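Local coordinates for protein ALKF (Bacillus cereus, PDB 3ZBO) that is of unknown enzymatic function but is related to the HEAT-like repeat DNA glycosylases and has affinity for branched DNA structures, at residues N178-L181 / N182-I186. Numbering follows the deposited sequence.
Sequences NNFL and NTVAI
Asn182, Thr183, Val184 and Ala185 donate their backbone N-H groups to the carbonyls of Asn178, Asn179, Phe180 and Leu181, the i to i+4 pattern of an α-helix, here within helix 171-187. Two of these carbonyls accept a second hydrogen bond from a side chain. Asn182 ND2 reaches back 3.2 Å to Asn178 O, approaching from above the carbonyl plane, while Asn182 N bonds the same oxygen far closer to that plane. The side-chain amides of Asn178 and Asn182 stand 76° apart and are joined through a water that donates to Asn178 OD1 and accepts a weak bond from Asn182 ND2. On the next carbonyl, Thr183 OG1 lies 2.8 Å from Asn179 O; chi1 of -62° sets this hydroxyl beside its own backbone N, facing the preceding turn. Asn179 OD1 comes within 3.3 Å of Thr183 OG1. Along the buried flank, Val184 CG2 sits over one face of the Phe180 ring, 3.7 Å from the centroid, in a CH-pi contact. Trp135 meets this ring edge-to-face. In the helical body of this HEAT-like glycosylase relative, Phe180 and Val184 supply an apolar patch against helix 152-165. Asn182 and Thr183, packed against helices 219-228 and 128-144 respectively, turn their donors back onto carbonyls already bonded in the helix, satisfying two polar groups within helix 171-187 itself.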
loop_
_atom_site.group_PDB
_atom_site.type_symbol
_atom_site.label_atom_id
_atom_site.label_comp_id
_atom_site.label_asym_id
_atom_site.label_seq_id
_atom_site.Cartn_x
_atom_site.Cartn_y
_atom_site.Cartn_z
ATOM N N ASN A 178 6.941 5.765 -7.551
ATOM C CA ASN A 178 8.359 5.484 -7.294
ATOM C C ASN A 178 8.589 4.065 -6.750
ATOM O O ASN A 178 9.580 3.405 -7.173
ATOM C CB ASN A 178 8.913 6.571 -6.322
ATOM C CG ASN A 178 10.431 6.538 -6.213
ATOM O OD1 ASN A 178 10.966 6.027 -5.189
ATOM N ND2 ASN A 178 11.049 7.102 -7.186
ATOM N N ASN A 179 7.680 3.681 -5.849
ATOM C CA ASN A 179 7.711 2.313 -5.298
ATOM C C ASN A 179 7.548 1.345 -6.507
ATOM O O ASN A 179 8.284 0.303 -6.558
ATOM C CB ASN A 179 6.604 2.210 -4.197
ATOM C CG ASN A 179 6.630 0.907 -3.459
ATOM O OD1 ASN A 179 7.627 0.190 -3.529
ATOM N ND2 ASN A 179 5.590 0.655 -2.636
ATOM N N PHE A 180 6.667 1.645 -7.438
ATOM C CA PHE A 180 6.497 0.736 -8.569
ATOM C C PHE A 180 7.838 0.618 -9.354
ATOM O O PHE A 180 8.180 -0.499 -9.763
ATOM C CB PHE A 180 5.294 1.263 -9.411
ATOM C CG PHE A 180 5.025 0.439 -10.659
ATOM C CD1 PHE A 180 4.203 -0.683 -10.569
ATOM C CD2 PHE A 180 5.572 0.837 -11.849
ATOM C CE1 PHE A 180 3.907 -1.437 -11.722
ATOM C CE2 PHE A 180 5.292 0.096 -13.015
ATOM C CZ PHE A 180 4.449 -1.072 -12.964
ATOM N N LEU A 181 8.528 1.706 -9.638
ATOM C CA LEU A 181 9.832 1.626 -10.336
ATOM C C LEU A 181 10.766 0.701 -9.575
ATOM O O LEU A 181 11.386 -0.173 -10.168
ATOM C CB LEU A 181 10.556 3.003 -10.423
ATOM C CG LEU A 181 9.793 4.063 -11.196
ATOM C CD1 LEU A 181 10.845 5.207 -11.297
ATOM C CD2 LEU A 181 9.445 3.561 -12.707
ATOM N N ASN A 182 10.879 0.918 -8.256
ATOM C CA ASN A 182 11.770 0.050 -7.486
ATOM C C ASN A 182 11.371 -1.365 -7.490
ATOM O O ASN A 182 12.220 -2.224 -7.632
ATOM C CB ASN A 182 11.688 0.454 -6.010
ATOM C CG ASN A 182 12.606 1.495 -5.612
ATOM O OD1 ASN A 182 13.769 1.153 -5.237
ATOM N ND2 ASN A 182 12.074 2.670 -5.332
ATOM N N THR A 183 10.076 -1.645 -7.433
ATOM C CA THR A 183 9.572 -3.014 -7.281
ATOM C C THR A 183 9.715 -3.727 -8.604
ATOM O O THR A 183 10.080 -4.924 -8.614
ATOM C CB THR A 183 8.104 -2.991 -6.819
ATOM O OG1 THR A 183 8.062 -2.340 -5.544
ATOM C CG2 THR A 183 7.666 -4.468 -6.594
ATOM N N VAL A 184 9.393 -3.067 -9.728
ATOM C CA VAL A 184 9.577 -3.735 -11.072
ATOM C C VAL A 184 11.074 -4.068 -11.200
ATOM O O VAL A 184 11.431 -5.179 -11.604
ATOM C CB VAL A 184 9.108 -2.839 -12.240
ATOM C CG1 VAL A 184 9.535 -3.528 -13.587
ATOM C CG2 VAL A 184 7.544 -2.690 -12.182
ATOM N N ALA A 185 11.957 -3.118 -10.863
ATOM C CA ALA A 185 13.414 -3.408 -11.102
ATOM C C ALA A 185 13.901 -4.595 -10.335
ATOM O O ALA A 185 14.854 -5.271 -10.822
ATOM C CB ALA A 185 14.174 -2.162 -10.771
ATOM N N ILE A 186 13.411 -4.812 -9.132
ATOM C CA ILE A 186 13.869 -5.916 -8.313
ATOM C C ILE A 186 13.023 -7.148 -8.431
ATOM O O ILE A 186 13.562 -8.281 -8.455
ATOM C CB ILE A 186 13.961 -5.404 -6.842
ATOM C CG1 ILE A 186 15.000 -4.311 -6.713
ATOM C CG2 ILE A 186 14.288 -6.611 -5.913
ATOM C CD1 ILE A 186 16.411 -4.630 -7.307
HETATM O O HOH W 1 13.287 5.197 -3.590
#